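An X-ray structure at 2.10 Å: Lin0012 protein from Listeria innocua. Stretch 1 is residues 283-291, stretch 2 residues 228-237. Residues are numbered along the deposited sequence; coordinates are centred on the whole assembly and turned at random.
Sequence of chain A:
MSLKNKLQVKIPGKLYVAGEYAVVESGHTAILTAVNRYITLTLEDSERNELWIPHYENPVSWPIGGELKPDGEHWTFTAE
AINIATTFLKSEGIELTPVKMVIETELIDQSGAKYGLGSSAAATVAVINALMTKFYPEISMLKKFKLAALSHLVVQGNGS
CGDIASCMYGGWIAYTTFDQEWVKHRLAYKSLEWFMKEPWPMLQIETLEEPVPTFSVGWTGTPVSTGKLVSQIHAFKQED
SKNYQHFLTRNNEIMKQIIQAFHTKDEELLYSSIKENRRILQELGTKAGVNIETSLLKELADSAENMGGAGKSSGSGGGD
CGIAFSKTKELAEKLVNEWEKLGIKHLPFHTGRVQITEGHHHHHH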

ATOM      1  N   GLU A 283      27.351 -31.878 -18.049  1.00 39.14           N
ATOM      2  CA  GLU A 283      26.205 -32.346 -18.819  1.00 40.59           C
ATOM      3  C   GLU A 283      24.939 -31.627 -18.372  1.00 39.53           C
ATOM      4  O   GLU A 283      24.173 -31.118 -19.193  1.00 38.39           O
ATOM      5  CB  GLU A 283      26.025 -33.852 -18.626  1.00 44.16           C
ATOM      6  CG  GLU A 283      27.267 -34.670 -18.925  1.00 50.34           C
ATOM      7  CD  GLU A 283      27.618 -34.692 -20.399  1.00 55.01           C
ATOM      8  OE1 GLU A 283      28.727 -35.165 -20.739  1.00 57.67           O
ATOM      9  OE2 GLU A 283      26.784 -34.245 -21.218  1.00 57.37           O
ATOM     10  N   LEU A 284      24.721 -31.603 -17.060  1.00 38.37           N
ATOM     11  CA  LEU A 284      23.553 -30.948 -16.489  1.00 37.23           C
ATOM     12  C   LEU A 284      23.514 -29.490 -16.924  1.00 36.78           C
ATOM     13  O   LEU A 284      22.473 -28.986 -17.343  1.00 37.07           O
ATOM     14  CB  LEU A 284      23.591 -31.034 -14.955  1.00 35.52           C
ATOM     15  CG  LEU A 284      22.501 -30.263 -14.202  1.00 33.90           C
ATOM     16  CD1 LEU A 284      21.132 -30.732 -14.660  1.00 33.74           C
ATOM     17  CD2 LEU A 284      22.659 -30.468 -12.700  1.00 35.01           C
ATOM     18  N   GLY A 285      24.659 -28.821 -16.824  1.00 36.76           N
ATOM     19  CA  GLY A 285      24.734 -27.425 -17.207  1.00 38.25           C
ATOM     20  C   GLY A 285      24.369 -27.221 -18.663  1.00 39.02           C
ATOM     21  O   GLY A 285      23.653 -26.281 -19.015  1.00 38.38           O
ATOM     22  N   THR A 286      24.864 -28.117 -19.512  1.00 39.71           N
ATOM     23  CA  THR A 286      24.604 -28.052 -20.941  1.00 40.55           C
ATOM     24  C   THR A 286      23.131 -28.272 -21.248  1.00 41.23           C
ATOM     25  O   THR A 286      22.499 -27.449 -21.907  1.00 42.77           O
ATOM     26  CB  THR A 286      25.430 -29.111 -21.699  1.00 40.48           C
ATOM     27  OG1 THR A 286      26.823 -28.792 -21.598  1.00 38.18           O
ATOM     28  CG2 THR A 286      25.020 -29.161 -23.170  1.00 41.09           C
ATOM     29  N   LYS A 287      22.587 -29.381 -20.762  1.00 41.74           N
ATOM     30  CA  LYS A 287      21.187 -29.710 -21.002  1.00 41.91           C
ATOM     31  C   LYS A 287      20.209 -28.661 -20.478  1.00 41.93           C
ATOM     32  O   LYS A 287      19.255 -28.295 -21.165  1.00 42.64           O
ATOM     33  CB  LYS A 287      20.852 -31.067 -20.383  1.00 43.21           C
ATOM     34  CG  LYS A 287      21.677 -32.224 -20.916  1.00 45.20           C
ATOM     35  CD  LYS A 287      21.236 -33.526 -20.274  1.00 47.44           C
ATOM     36  CE  LYS A 287      22.073 -34.706 -20.741  1.00 49.04           C
ATOM     37  NZ  LYS A 287      21.596 -35.979 -20.115  1.00 48.56           N
ATOM     38  N   ALA A 288      20.447 -28.177 -19.264  1.00 41.20           N
ATOM     39  CA  ALA A 288      19.569 -27.184 -18.653  1.00 40.98           C
ATOM     40  C   ALA A 288      19.834 -25.766 -19.147  1.00 41.62           C
ATOM     41  O   ALA A 288      19.059 -24.849 -18.869  1.00 41.20           O
ATOM     42  CB  ALA A 288      19.711 -27.235 -17.133  1.00 40.61           C
ATOM     43  N   GLY A 289      20.927 -25.585 -19.880  1.00 41.17           N
ATOM     44  CA  GLY A 289      21.258 -24.260 -20.361  1.00 42.01           C
ATOM     45  C   GLY A 289      21.735 -23.413 -19.197  1.00 43.15           C
ATOM     46  O   GLY A 289      21.454 -22.218 -19.124  1.00 45.02           O
ATOM     47  N   VAL A 290      22.449 -24.045 -18.272  1.00 42.07           N
ATOM     48  CA  VAL A 290      22.975 -23.361 -17.099  1.00 41.83           C
ATOM     49  C   VAL A 290      24.494 -23.421 -17.117  1.00 41.09           C
ATOM     50  O   VAL A 290      25.084 -24.501 -17.194  1.00 41.00           O
ATOM     51  CB  VAL A 290      22.478 -24.008 -15.795  1.00 42.15           C
ATOM     52  CG1 VAL A 290      23.073 -23.283 -14.597  1.00 43.80           C
ATOM     53  CG2 VAL A 290      20.954 -23.967 -15.744  1.00 43.51           C
ATOM     54  N   ASN A 291      25.121 -22.254 -17.039  1.00 39.45           N
ATOM     55  CA  ASN A 291      26.572 -22.166 -17.065  1.00 38.57           C
ATOM     56  C   ASN A 291      27.206 -22.541 -15.726  1.00 37.37           C
ATOM     57  O   ASN A 291      27.728 -21.680 -15.013  1.00 36.34           O
ATOM     58  CB  ASN A 291      26.983 -20.749 -17.475  1.00 40.99           C
ATOM     59  CG  ASN A 291      28.483 -20.574 -17.545  1.00 43.92           C
ATOM     60  OD1 ASN A 291      29.200 -21.453 -18.023  1.00 45.45           O
ATOM     61  ND2 ASN A 291      28.969 -19.428 -17.078  1.00 46.06           N
TER
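Stretch 2 (228-237) KLVSQIHAFK

How does stretch 2 lie on stretch 1? It is helical throughout, and its axis crosses that of helix 283-288 at 76°, with a closest approach of 10.3 Å. No hydrogen bond joins the two stretches, so the contact rests on packing. Phe236 has its CA 5.5 Å from the CA of Ala288, and seven residues earlier the CA of Leu229 lies 6.6 Å from the CA of Val290.

What does the ring of Phe236 do? With chi1 at 172° (t), it lies with one face under Ala288, whose CB is 3.8 Å from the ring centroid in a CH-pi contact and 3.4 Å from Phe236 CG. The methyl sits over the face, 27° off the ring normal. Leu284, t at chi1 and p at chi2, has a CA-to-CB bond that points sideways, yet its end comes nearer and puts CD1 3.6 Å from Phe236 CE2. Lys287 lends its CB, 3.8 Å from Phe236 CZ, while its extended chain leads the amine away.

Why does Ile233 reach three residues at once? Its CA-to-CB bond also points sideways, but with the m, m rotamer its end comes nearer to stretch 1. That one methyl, CD1, lies 4.0 Å from Leu284 CG, 3.9 Å from Ala288 CB and 3.7 Å from Val290 CG2.

How does Val290 come to face the helix? Gly289, at positive phi, ends stretch 1's helix in a Schellman motif: Gly289 N bonds to Thr286 O at 3.2 Å and Val290 N to Gly285 O at 2.6 Å. The chain then becomes extended at Val290, whose CA-to-CB bond points toward stretch 2. Its t rotamer sets CG1 4.0 Å from Leu229 CG and CG2 3.6 Å from Gln232 CB, so the aliphatic base of the glutamine joins the packing.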

ATOM      1  N   LYS A 228      19.587 -17.496  -9.384  1.00 43.40           N
ATOM      2  CA  LYS A 228      19.421 -17.700 -10.815  1.00 43.87           C
ATOM      3  C   LYS A 228      19.720 -19.137 -11.253  1.00 42.95           C
ATOM      4  O   LYS A 228      18.937 -19.742 -11.983  1.00 40.80           O
ATOM      5  CB  LYS A 228      20.319 -16.734 -11.584  1.00 45.29           C
ATOM      6  CG  LYS A 228      19.827 -16.430 -12.986  1.00 48.98           C
ATOM      7  CD  LYS A 228      20.919 -15.799 -13.830  1.00 51.21           C
ATOM      8  CE  LYS A 228      22.006 -16.816 -14.161  1.00 53.57           C
ATOM      9  NZ  LYS A 228      23.090 -16.234 -15.000  1.00 54.58           N
ATOM     10  N   LEU A 229      20.849 -19.679 -10.804  1.00 41.97           N
ATOM     11  CA  LEU A 229      21.238 -21.040 -11.167  1.00 41.52           C
ATOM     12  C   LEU A 229      20.327 -22.107 -10.580  1.00 40.59           C
ATOM     13  O   LEU A 229      19.907 -23.024 -11.280  1.00 40.94           O
ATOM     14  CB  LEU A 229      22.684 -21.321 -10.746  1.00 40.95           C
ATOM     15  CG  LEU A 229      23.769 -20.725 -11.647  1.00 41.66           C
ATOM     16  CD1 LEU A 229      23.720 -19.204 -11.587  1.00 42.40           C
ATOM     17  CD2 LEU A 229      25.133 -21.233 -11.204  1.00 42.42           C
ATOM     18  N   VAL A 230      20.025 -21.992  -9.293  1.00 40.62           N
ATOM     19  CA  VAL A 230      19.156 -22.958  -8.642  1.00 40.14           C
ATOM     20  C   VAL A 230      17.765 -22.967  -9.271  1.00 40.06           C
ATOM     21  O   VAL A 230      17.212 -24.029  -9.552  1.00 39.27           O
ATOM     22  CB  VAL A 230      19.024 -22.660  -7.134  1.00 41.79           C
ATOM     23  CG1 VAL A 230      18.054 -23.632  -6.491  1.00 42.05           C
ATOM     24  CG2 VAL A 230      20.382 -22.771  -6.470  1.00 43.23           C
ATOM     25  N   SER A 231      17.200 -21.783  -9.496  1.00 38.95           N
ATOM     26  CA  SER A 231      15.871 -21.688 -10.086  1.00 38.95           C
ATOM     27  C   SER A 231      15.864 -22.290 -11.490  1.00 40.01           C
ATOM     28  O   SER A 231      14.900 -22.946 -11.887  1.00 39.74           O
ATOM     29  CB  SER A 231      15.409 -20.229 -10.140  1.00 38.42           C
ATOM     30  OG  SER A 231      16.198 -19.464 -11.034  1.00 37.40           O
ATOM     31  N   GLN A 232      16.940 -22.073 -12.239  1.00 39.97           N
ATOM     32  CA  GLN A 232      17.028 -22.614 -13.588  1.00 40.81           C
ATOM     33  C   GLN A 232      17.034 -24.143 -13.543  1.00 40.78           C
ATOM     34  O   GLN A 232      16.338 -24.792 -14.326  1.00 40.03           O
ATOM     35  CB  GLN A 232      18.290 -22.101 -14.291  1.00 41.88           C
ATOM     36  CG  GLN A 232      18.279 -20.600 -14.558  1.00 45.31           C
ATOM     37  CD  GLN A 232      19.566 -20.097 -15.198  1.00 47.73           C
ATOM     38  OE1 GLN A 232      20.664 -20.337 -14.689  1.00 47.61           O
ATOM     39  NE2 GLN A 232      19.434 -19.389 -16.315  1.00 47.78           N
ATOM     40  N   ILE A 233      17.810 -24.709 -12.621  1.00 39.69           N
ATOM     41  CA  ILE A 233      17.896 -26.159 -12.490  1.00 39.45           C
ATOM     42  C   ILE A 233      16.570 -26.766 -12.029  1.00 40.86           C
ATOM     43  O   ILE A 233      16.143 -27.798 -12.543  1.00 39.69           O
ATOM     44  CB  ILE A 233      19.016 -26.579 -11.500  1.00 38.30           C
ATOM     45  CG1 ILE A 233      20.382 -26.146 -12.041  1.00 35.94           C
ATOM     46  CG2 ILE A 233      19.009 -28.095 -11.309  1.00 36.14           C
ATOM     47  CD1 ILE A 233      20.740 -26.776 -13.375  1.00 36.55           C
ATOM     48  N   HIS A 234      15.917 -26.130 -11.063  1.00 42.61           N
ATOM     49  CA  HIS A 234      14.644 -26.642 -10.575  1.00 44.11           C
ATOM     50  C   HIS A 234      13.642 -26.690 -11.724  1.00 44.35           C
ATOM     51  O   HIS A 234      12.861 -27.636 -11.842  1.00 45.08           O
ATOM     52  CB  HIS A 234      14.093 -25.756  -9.463  1.00 46.47           C
ATOM     53  CG  HIS A 234      12.804 -26.254  -8.887  1.00 49.31           C
ATOM     54  ND1 HIS A 234      12.729 -27.385  -8.104  1.00 49.91           N
ATOM     55  CD2 HIS A 234      11.536 -25.797  -9.013  1.00 49.47           C
ATOM     56  CE1 HIS A 234      11.469 -27.603  -7.771  1.00 50.69           C
ATOM     57  NE2 HIS A 234      10.725 -26.655  -8.310  1.00 49.96           N
ATOM     58  N   ALA A 235      13.667 -25.664 -12.567  1.00 43.39           N
ATOM     59  CA  ALA A 235      12.765 -25.603 -13.708  1.00 43.00           C
ATOM     60  C   ALA A 235      13.137 -26.699 -14.695  1.00 42.85           C
ATOM     61  O   ALA A 235      12.265 -27.334 -15.288  1.00 42.37           O
ATOM     62  CB  ALA A 235      12.852 -24.242 -14.378  1.00 42.66           C
ATOM     63  N   PHE A 236      14.438 -26.914 -14.872  1.00 42.14           N
ATOM     64  CA  PHE A 236      14.916 -27.949 -15.775  1.00 42.46           C
ATOM     65  C   PHE A 236      14.344 -29.287 -15.323  1.00 43.19           C
ATOM     66  O   PHE A 236      13.950 -30.119 -16.139  1.00 43.32           O
ATOM     67  CB  PHE A 236      16.443 -28.016 -15.752  1.00 41.67           C
ATOM     68  CG  PHE A 236      17.003 -29.183 -16.511  1.00 40.85           C
ATOM     69  CD1 PHE A 236      16.874 -29.255 -17.895  1.00 40.74           C
ATOM     70  CD2 PHE A 236      17.631 -30.225 -15.840  1.00 39.83           C
ATOM     71  CE1 PHE A 236      17.362 -30.350 -18.603  1.00 40.16           C
ATOM     72  CE2 PHE A 236      18.124 -31.328 -16.540  1.00 40.82           C
ATOM     73  CZ  PHE A 236      17.988 -31.390 -17.923  1.00 39.81           C
ATOM     74  N   LYS A 237      14.313 -29.486 -14.011  1.00 43.03           N
ATOM     75  CA  LYS A 237      13.785 -30.708 -13.424  1.00 44.12           C
ATOM     76  C   LYS A 237      12.341 -30.952 -13.876  1.00 44.69           C
ATOM     77  O   LYS A 237      11.927 -32.094 -14.073  1.00 42.72           O
ATOM     78  CB  LYS A 237      13.848 -30.606 -11.899  1.00 43.95           C
ATOM     79  CG  LYS A 237      13.244 -31.780 -11.154  1.00 46.01           C
ATOM     80  CD  LYS A 237      13.355 -31.585  -9.647  1.00 46.24           C
ATOM     81  CE  LYS A 237      12.682 -32.722  -8.895  1.00 47.39           C
ATOM     82  NZ  LYS A 237      12.777 -32.545  -7.417  1.00 47.75           N
TER